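Long-range contacts in Lin1840 protein (Listeria innocua serovar 6a, PDB 4ZOB), which probably hydrolyses terminal, non-reducing beta-D-glucosyl residues to release beta-D-glucose, as a beta-glucosidase of glycosyl hydrolase family 3: residues W147-E152 with A194-A199; L203-V208 with G471-S476. The protein carries 1 engineered substitution. All coordinates share one frame; numbering follows the deposited sequence.

Contact 1. Residues W147-E152 with A194-A199; sequences WGRVME and AAYGAA. With LGC (D-glucono-1,5-lactone), chain C.
The indole of Trp147 drives its six-membered edge into the face of the Tyr196 phenol ring. Centroids 4.8 Å apart and planes at 88° define a T-shaped stack, with Trp147 the edge partner. Its CZ2 stands over the middle of the phenol, 3.5 Å from Tyr196 CE2. The indole's own faces are used as well. Gly197 CA lies over one of them, offset toward the rim and 3.7 Å from the centroid of the Trp147 six-membered ring, a CH-pi contact joined on the same side by Ala199 CB; Arg149 CB covers the opposite face. Trp147 CG is anti to the backbone N (chi1 -167°), which sends the indole across to 194-199, and its NE1 finds an acceptor in Glu204. Both segments are loops following neighbouring parallel strands, 133-134 and 187-193, of the TIM-barrel domain of family 3, and at their meeting point Arg149 reaches the bound D-glucono-1,5-lactone. All three guanidinium nitrogens donate hydrogen bonds. NE and NH2 grip the Glu152 carboxylate side-on, Arg149 NE to Glu152 OE2 at 2.7 Å. The second arm of this salt bridge, Arg149 NH2 to Glu152 OE1, is 2.6 Å long, lies close to the guanidinium plane and uses the syn lone pair of OE1. NH1 donates to Tyr196 OH at 3.1 Å, the hydroxyl tilted from the guanidinium plane, while the phenol and guanidinium planes are themselves steeply inclined. NH1 also donates, almost straight at 168°, to lactone O2 over 3.2 Å, and NH2 to lactone O3 over 3.1 Å. The paired bonds to Glu152, with the one to Tyr196, would limit rotation of the guanidinium that binds these neighbouring hydroxyls. The phenol ring of Tyr196 also packs edge-to-face with His192, which hydrogen-bonds the lactone too.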
ATOM      1  N   TRP A 147      10.236  -3.538  -4.031  1.00 16.56           N
ATOM      2  CA  TRP A 147      10.240  -4.944  -4.362  1.00 16.36           C
ATOM      3  C   TRP A 147      11.408  -5.268  -5.315  1.00 17.31           C
ATOM      4  O   TRP A 147      11.607  -4.600  -6.353  1.00 18.70           O
ATOM      5  CB  TRP A 147       8.898  -5.292  -4.977  1.00 15.63           C
ATOM      6  CG  TRP A 147       8.579  -6.738  -5.125  1.00 15.39           C
ATOM      7  CD1 TRP A 147       8.664  -7.736  -4.165  1.00 14.69           C
ATOM      8  CD2 TRP A 147       8.049  -7.345  -6.278  1.00 14.03           C
ATOM      9  NE1 TRP A 147       8.233  -8.924  -4.691  1.00 15.31           N
ATOM     10  CE2 TRP A 147       7.842  -8.698  -5.988  1.00 15.57           C
ATOM     11  CE3 TRP A 147       7.731  -6.876  -7.545  1.00 15.68           C
ATOM     12  CZ2 TRP A 147       7.358  -9.585  -6.941  1.00 16.37           C
ATOM     13  CZ3 TRP A 147       7.247  -7.757  -8.482  1.00 17.36           C
ATOM     14  CH2 TRP A 147       7.061  -9.086  -8.183  1.00 16.98           C
ATOM     15  N   GLY A 148      12.190  -6.291  -4.974  1.00 17.33           N
ATOM     16  CA  GLY A 148      13.413  -6.562  -5.755  1.00 17.12           C
ATOM     17  C   GLY A 148      13.116  -6.964  -7.186  1.00 16.21           C
ATOM     18  O   GLY A 148      13.907  -6.726  -8.098  1.00 15.98           O
ATOM     19  N   ARG A 149      11.931  -7.526  -7.376  1.00 16.35           N
ATOM     20  CA  ARG A 149      11.540  -8.132  -8.647  1.00 16.03           C
ATOM     21  C   ARG A 149      10.965  -7.170  -9.684  1.00 15.57           C
ATOM     22  O   ARG A 149      10.518  -7.620 -10.740  1.00 15.54           O
ATOM     23  CB  ARG A 149      10.540  -9.238  -8.373  1.00 16.16           C
ATOM     24  CG  ARG A 149      10.950 -10.096  -7.182  1.00 16.62           C
ATOM     25  CD  ARG A 149      10.346 -11.471  -7.218  1.00 18.23           C
ATOM     26  NE  ARG A 149      10.711 -12.173  -8.452  1.00 21.75           N
ATOM     27  CZ  ARG A 149      10.660 -13.490  -8.661  1.00 19.95           C
ATOM     28  NH1 ARG A 149      10.277 -14.322  -7.709  1.00 17.79           N
ATOM     29  NH2 ARG A 149      10.983 -13.972  -9.866  1.00 19.96           N
ATOM     30  N   VAL A 150      10.968  -5.864  -9.388  1.00 15.00           N
ATOM     31  CA  VAL A 150      10.547  -4.868 -10.379  1.00 15.03           C
ATOM     32  C   VAL A 150      11.446  -4.941 -11.606  1.00 17.48           C
ATOM     33  O   VAL A 150      11.010  -4.631 -12.720  1.00 17.93           O
ATOM     34  CB  VAL A 150      10.452  -3.424  -9.832  1.00 13.92           C
ATOM     35  CG1 VAL A 150       9.328  -3.315  -8.832  1.00 13.47           C
ATOM     36  CG2 VAL A 150      11.740  -2.901  -9.214  1.00 13.52           C
ATOM     37  N   MET A 151      12.668  -5.443 -11.391  1.00 20.13           N
ATOM     38  CA  MET A 151      13.639  -5.705 -12.466  1.00 19.12           C
ATOM     39  C   MET A 151      13.126  -6.611 -13.581  1.00 16.66           C
ATOM     40  O   MET A 151      13.505  -6.420 -14.748  1.00 15.90           O
ATOM     41  CB  MET A 151      15.007  -6.202 -11.921  1.00 19.36           C
ATOM     42  CG  MET A 151      15.042  -7.564 -11.251  1.00 20.72           C
ATOM     43  SD  MET A 151      16.330  -8.719 -11.821  1.00 22.67           S
ATOM     44  CE  MET A 151      15.831  -8.799 -13.548  1.00 23.23           C
ATOM     45  N   GLU A 152      12.245  -7.536 -13.237  1.00 17.01           N
ATOM     46  CA  GLU A 152      11.755  -8.560 -14.177  1.00 16.65           C
ATOM     47  C   GLU A 152      10.509  -8.142 -14.926  1.00 17.00           C
ATOM     48  O   GLU A 152      10.153  -8.823 -15.894  1.00 17.10           O
ATOM     49  CB  GLU A 152      11.445  -9.880 -13.474  1.00 15.96           C
ATOM     50  CG  GLU A 152      12.515 -10.369 -12.537  1.00 16.83           C
ATOM     51  CD  GLU A 152      12.030 -11.384 -11.515  1.00 19.79           C
ATOM     52  OE1 GLU A 152      11.395 -12.437 -11.876  1.00 19.99           O
ATOM     53  OE2 GLU A 152      12.348 -11.138 -10.320  1.00 19.95           O
ATOM     54  N   ALA A 194      -1.304 -14.913  -9.924  1.00 20.55           N
ATOM     55  CA  ALA A 194      -1.410 -13.538 -10.446  1.00 19.33           C
ATOM     56  C   ALA A 194      -1.161 -12.455  -9.390  1.00 16.00           C
ATOM     57  O   ALA A 194      -1.235 -12.705  -8.189  1.00 15.88           O
ATOM     58  CB  ALA A 194      -2.772 -13.318 -11.080  1.00 19.19           C
ATOM     59  N   ALA A 195      -0.848 -11.260  -9.875  1.00 14.83           N
ATOM     60  CA  ALA A 195      -0.829 -10.018  -9.045  1.00 17.20           C
ATOM     61  C   ALA A 195       0.312  -9.976  -8.005  1.00 16.00           C
ATOM     62  O   ALA A 195       0.248  -9.234  -6.997  1.00 11.69           O
ATOM     63  CB  ALA A 195      -2.183  -9.808  -8.360  1.00 18.27           C
ATOM     64  N   TYR A 196       1.343 -10.781  -8.277  1.00 15.07           N
ATOM     65  CA  TYR A 196       2.462 -11.023  -7.334  1.00 16.14           C
ATOM     66  C   TYR A 196       3.225  -9.747  -6.986  1.00 15.31           C
ATOM     67  O   TYR A 196       3.802  -9.645  -5.882  1.00 14.62           O
ATOM     68  CB  TYR A 196       3.425 -12.054  -7.974  1.00 17.15           C
ATOM     69  CG  TYR A 196       4.725 -12.385  -7.259  1.00 18.06           C
ATOM     70  CD1 TYR A 196       4.799 -12.495  -5.880  1.00 16.58           C
ATOM     71  CD2 TYR A 196       5.862 -12.663  -7.995  1.00 19.71           C
ATOM     72  CE1 TYR A 196       5.985 -12.846  -5.265  1.00 19.38           C
ATOM     73  CE2 TYR A 196       7.036 -13.011  -7.387  1.00 20.92           C
ATOM     74  CZ  TYR A 196       7.091 -13.112  -6.027  1.00 21.27           C
ATOM     75  OH  TYR A 196       8.282 -13.454  -5.468  1.00 17.89           O
ATOM     76  N   GLY A 197       3.217  -8.807  -7.934  1.00 15.07           N
ATOM     77  CA  GLY A 197       3.958  -7.552  -7.823  1.00 17.64           C
ATOM     78  C   GLY A 197       3.366  -6.488  -6.917  1.00 18.80           C
ATOM     79  O   GLY A 197       3.964  -5.393  -6.705  1.00 16.49           O
ATOM     80  N   ALA A 198       2.196  -6.796  -6.375  1.00 18.73           N
ATOM     81  CA  ALA A 198       1.535  -5.858  -5.485  1.00 18.19           C
ATOM     82  C   ALA A 198       1.881  -6.249  -4.030  1.00 19.23           C
ATOM     83  O   ALA A 198       1.248  -5.757  -3.098  1.00 17.77           O
ATOM     84  CB  ALA A 198       0.040  -5.849  -5.733  1.00 15.68           C
ATOM     85  N   ALA A 199       2.881  -7.139  -3.843  1.00 20.17           N
ATOM     86  CA  ALA A 199       3.369  -7.457  -2.477  1.00 19.82           C
ATOM     87  C   ALA A 199       3.323  -6.262  -1.545  1.00 21.01           C
ATOM     88  O   ALA A 199       3.822  -5.149  -1.848  1.00 19.21           O
ATOM     89  CB  ALA A 199       4.781  -7.967  -2.496  1.00 21.06           C
TER
HETATM   90  C1  LGC C 801      11.512 -18.920  -8.204  1.00 25.06           C
HETATM   91  C2  LGC C 801      10.942 -17.740  -8.937  1.00 23.79           C
HETATM   92  O5  LGC C 801      12.168 -19.986  -8.932  1.00 24.94           O
HETATM   93  O1  LGC C 801      11.460 -19.004  -6.971  1.00 22.09           O
HETATM   94  O2  LGC C 801       9.733 -17.396  -8.299  1.00 25.20           O
HETATM   95  C3  LGC C 801      10.547 -18.015 -10.380  1.00 24.09           C
HETATM   96  O3  LGC C 801      10.273 -16.754 -11.065  1.00 22.27           O
HETATM   97  C4  LGC C 801      11.618 -18.931 -11.026  1.00 20.47           C
HETATM   98  O4  LGC C 801      11.285 -19.244 -12.377  1.00 14.52           O
HETATM   99  C5  LGC C 801      11.697 -20.226 -10.245  1.00 20.33           C
HETATM  100  C6  LGC C 801      12.649 -21.253 -10.883  1.00 18.29           C
HETATM  101  O6  LGC C 801      13.832 -20.629 -11.370  1.00 12.66           O

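Contact 2. Residues L203-V208 with G471-S476; sequences LEYNTV and GGEAGS. With LGC (D-glucono-1,5-lactone), chain C.
Glu204 and Ala474 meet where two type II beta turns, Leu203-Asn206 and Gly472-Gly475, face each other across the boundary between the TIM-barrel and C-terminal domains of this family 3 enzyme. Starting at CB, Glu204 touches Ala474 CA and Ser476 OG, each 3.8 Å from it. The next carbon, CG, sits 3.5 Å from Ala474 N and covers the centre of one face of the adjacent Tyr205 ring. CD also lies beside Ala474 N. The bend at chi2 (58°) sets the carboxylate so that OE1 reaches the opposing turn and OE2 its own. OE1 accepts the Ala474 N-H at 3.0 Å (162°), on its anti side and somewhat out of plane. OE2 accepts from Tyr205 N at 3.0 Å and from Trp147, so both oxygens are held. Tyr205 donates its OH to the anti side of Glu473 OE2 at 2.5 Å, a short distance at this resolution, ring and carboxylate planes being steeply inclined. Arg572 of the second subunit hydrogen-bonds to the same hydroxyl, and Arg582 of that subunit to Glu473 O. Ser476 OG is hydrogen-bonded to Gly202 O. Bridging the two segments, one water donates to Glu204 OE1 at 2.6 Å and to Ser476 OG at 3.0 Å.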
ATOM      1  N   LEU A 203       7.524  -6.036   0.259  1.00 16.72           N
ATOM      2  CA  LEU A 203       8.229  -7.088   1.027  1.00 16.28           C
ATOM      3  C   LEU A 203       8.130  -8.468   0.335  1.00 14.58           C
ATOM      4  O   LEU A 203       7.044  -8.959  -0.002  1.00 13.59           O
ATOM      5  CB  LEU A 203       7.704  -7.122   2.474  1.00 16.46           C
ATOM      6  CG  LEU A 203       8.172  -8.196   3.449  1.00 18.73           C
ATOM      7  CD1 LEU A 203       9.693  -8.204   3.612  1.00 21.05           C
ATOM      8  CD2 LEU A 203       7.508  -8.019   4.820  1.00 19.11           C
ATOM      9  N   GLU A 204       9.254  -9.115   0.110  1.00 14.51           N
ATOM     10  CA  GLU A 204       9.180 -10.330  -0.692  1.00 15.76           C
ATOM     11  C   GLU A 204       8.165 -11.358  -0.171  1.00 16.07           C
ATOM     12  O   GLU A 204       8.090 -11.678   1.055  1.00 15.18           O
ATOM     13  CB  GLU A 204      10.540 -10.992  -0.894  1.00 16.01           C
ATOM     14  CG  GLU A 204      10.495 -12.014  -2.036  1.00 17.28           C
ATOM     15  CD  GLU A 204      10.054 -11.386  -3.345  1.00 17.82           C
ATOM     16  OE1 GLU A 204      10.887 -10.735  -3.976  1.00 22.58           O
ATOM     17  OE2 GLU A 204       8.889 -11.532  -3.761  1.00 16.93           O
ATOM     18  N   TYR A 205       7.380 -11.851  -1.131  1.00 15.66           N
ATOM     19  CA  TYR A 205       6.341 -12.858  -0.916  1.00 18.33           C
ATOM     20  C   TYR A 205       5.148 -12.324  -0.117  1.00 20.35           C
ATOM     21  O   TYR A 205       4.208 -13.068   0.182  1.00 21.64           O
ATOM     22  CB  TYR A 205       6.908 -14.096  -0.217  1.00 19.86           C
ATOM     23  CG  TYR A 205       8.249 -14.589  -0.774  1.00 19.85           C
ATOM     24  CD1 TYR A 205       8.359 -15.023  -2.074  1.00 19.74           C
ATOM     25  CD2 TYR A 205       9.397 -14.593   0.017  1.00 19.48           C
ATOM     26  CE1 TYR A 205       9.565 -15.445  -2.571  1.00 23.28           C
ATOM     27  CE2 TYR A 205      10.608 -15.019  -0.470  1.00 20.32           C
ATOM     28  CZ  TYR A 205      10.694 -15.456  -1.768  1.00 22.39           C
ATOM     29  OH  TYR A 205      11.910 -15.908  -2.279  1.00 19.05           O
ATOM     30  N   ASN A 206       5.150 -11.045   0.209  1.00 21.78           N
ATOM     31  CA  ASN A 206       4.158 -10.553   1.151  1.00 23.41           C
ATOM     32  C   ASN A 206       2.728 -10.580   0.577  1.00 23.81           C
ATOM     33  O   ASN A 206       2.522 -10.775  -0.619  1.00 23.29           O
ATOM     34  CB  ASN A 206       4.504  -9.151   1.673  1.00 22.54           C
ATOM     35  CG  ASN A 206       3.972  -8.917   3.071  1.00 20.26           C
ATOM     36  OD1 ASN A 206       3.521  -9.852   3.708  1.00 21.39           O
ATOM     37  ND2 ASN A 206       4.038  -7.684   3.556  1.00 19.74           N
ATOM     38  N   THR A 207       1.762 -10.397   1.478  1.00 23.67           N
ATOM     39  CA  THR A 207       0.346 -10.360   1.174  1.00 20.83           C
ATOM     40  C   THR A 207       0.018  -9.451   0.023  1.00 21.20           C
ATOM     41  O   THR A 207       0.570  -8.378  -0.096  1.00 18.66           O
ATOM     42  CB  THR A 207      -0.422  -9.834   2.368  1.00 20.17           C
ATOM     43  OG1 THR A 207      -0.139 -10.659   3.514  1.00 17.95           O
ATOM     44  CG2 THR A 207      -1.943  -9.761   2.030  1.00 20.11           C
ATOM     45  N   VAL A 208      -0.902  -9.881  -0.828  1.00 24.89           N
ATOM     46  CA  VAL A 208      -1.414  -9.023  -1.918  1.00 22.45           C
ATOM     47  C   VAL A 208      -2.910  -8.881  -1.701  1.00 20.21           C
ATOM     48  O   VAL A 208      -3.565  -9.787  -1.257  1.00 20.35           O
ATOM     49  CB  VAL A 208      -1.098  -9.657  -3.310  1.00 20.88           C
ATOM     50  CG1 VAL A 208      -1.898  -9.023  -4.427  1.00 19.01           C
ATOM     51  CG2 VAL A 208       0.402  -9.586  -3.586  1.00 21.42           C
ATOM     52  N   GLY A 471      18.700  -6.540  -5.529  1.00 19.65           N
ATOM     53  CA  GLY A 471      17.390  -6.710  -6.129  1.00 17.77           C
ATOM     54  C   GLY A 471      17.211  -8.126  -6.641  1.00 18.62           C
ATOM     55  O   GLY A 471      17.907  -9.045  -6.207  1.00 21.78           O
ATOM     56  N   GLY A 472      16.297  -8.301  -7.588  1.00 18.05           N
ATOM     57  CA  GLY A 472      15.828  -9.618  -7.942  1.00 18.11           C
ATOM     58  C   GLY A 472      15.040 -10.263  -6.806  1.00 18.47           C
ATOM     59  O   GLY A 472      14.499  -9.563  -5.960  1.00 17.72           O
ATOM     60  N   GLU A 473      14.961 -11.594  -6.793  1.00 17.27           N
ATOM     61  CA  GLU A 473      14.054 -12.277  -5.897  1.00 19.33           C
ATOM     62  C   GLU A 473      14.569 -12.143  -4.459  1.00 20.86           C
ATOM     63  O   GLU A 473      15.755 -12.333  -4.220  1.00 20.82           O
ATOM     64  CB  GLU A 473      13.836 -13.756  -6.277  1.00 20.86           C
ATOM     65  CG  GLU A 473      12.874 -14.455  -5.299  1.00 24.29           C
ATOM     66  CD  GLU A 473      12.545 -15.911  -5.600  1.00 24.45           C
ATOM     67  OE1 GLU A 473      12.879 -16.406  -6.683  1.00 26.12           O
ATOM     68  OE2 GLU A 473      11.944 -16.562  -4.720  1.00 26.71           O
ATOM     69  N   ALA A 474      13.678 -11.791  -3.526  1.00 18.81           N
ATOM     70  CA  ALA A 474      14.031 -11.674  -2.113  1.00 19.15           C
ATOM     71  C   ALA A 474      15.143 -10.638  -1.830  1.00 21.33           C
ATOM     72  O   ALA A 474      15.883 -10.716  -0.798  1.00 22.20           O
ATOM     73  CB  ALA A 474      14.396 -13.039  -1.537  1.00 20.30           C
ATOM     74  N   GLY A 475      15.238  -9.680  -2.757  1.00 19.53           N
ATOM     75  CA  GLY A 475      16.005  -8.464  -2.588  1.00 19.18           C
ATOM     76  C   GLY A 475      15.113  -7.245  -2.407  1.00 20.64           C
ATOM     77  O   GLY A 475      15.188  -6.285  -3.191  1.00 19.62           O
ATOM     78  N   SER A 476      14.273  -7.280  -1.364  1.00 19.88           N
ATOM     79  CA  SER A 476      13.451  -6.133  -1.007  1.00 20.03           C
ATOM     80  C   SER A 476      14.288  -5.097  -0.256  1.00 21.15           C
ATOM     81  O   SER A 476      15.089  -5.454   0.633  1.00 20.02           O
ATOM     82  CB  SER A 476      12.255  -6.563  -0.144  1.00 20.18           C
ATOM     83  OG  SER A 476      11.258  -7.232  -0.919  1.00 21.97           O
TER
HETATM   84  C1  LGC C 801      11.512 -18.920  -8.204  1.00 25.06           C
HETATM   85  C2  LGC C 801      10.942 -17.740  -8.937  1.00 23.79           C
HETATM   86  O5  LGC C 801      12.168 -19.986  -8.932  1.00 24.94           O
HETATM   87  O1  LGC C 801      11.460 -19.004  -6.971  1.00 22.09           O
HETATM   88  O2  LGC C 801       9.733 -17.396  -8.299  1.00 25.20           O
HETATM   89  C3  LGC C 801      10.547 -18.015 -10.380  1.00 24.09           C
HETATM   90  O3  LGC C 801      10.273 -16.754 -11.065  1.00 22.27           O
HETATM   91  C4  LGC C 801      11.618 -18.931 -11.026  1.00 20.47           C
HETATM   92  O4  LGC C 801      11.285 -19.244 -12.377  1.00 14.52           O
HETATM   93  C5  LGC C 801      11.697 -20.226 -10.245  1.00 20.33           C
HETATM   94  C6  LGC C 801      12.649 -21.253 -10.883  1.00 18.29           C
HETATM   95  O6  LGC C 801      13.832 -20.629 -11.370  1.00 12.66           O
HETATM   96  O   HOH W   1      12.355  -8.746  -3.281  1.00 11.57           O

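Overall arrangement
The centres of contacts 1 and 2 lie about 7 Å apart, and Glu204 joins them: its OE2 is 2.8 Å from Trp147 NE1 and 2.6 Å from Tyr196 OH, probable hydrogen bonds, the latter weak in geometry. Arg149 CG packs 3.3 Å from Glu204 OE1. Both contacts reach the O1-O2-O3 part of the lactone, contact 1 through Arg149 and contact 2 through Glu473, whose OE1 is 3.0 Å from lactone O1. Asp91, Lys191, His192 and Asp270 also hydrogen-bond the ligand. The loop that holds 194-199 runs on to 203-208, which meets 471-476 of the C-terminal domain, consistent with a sugar pocket shared by both domains.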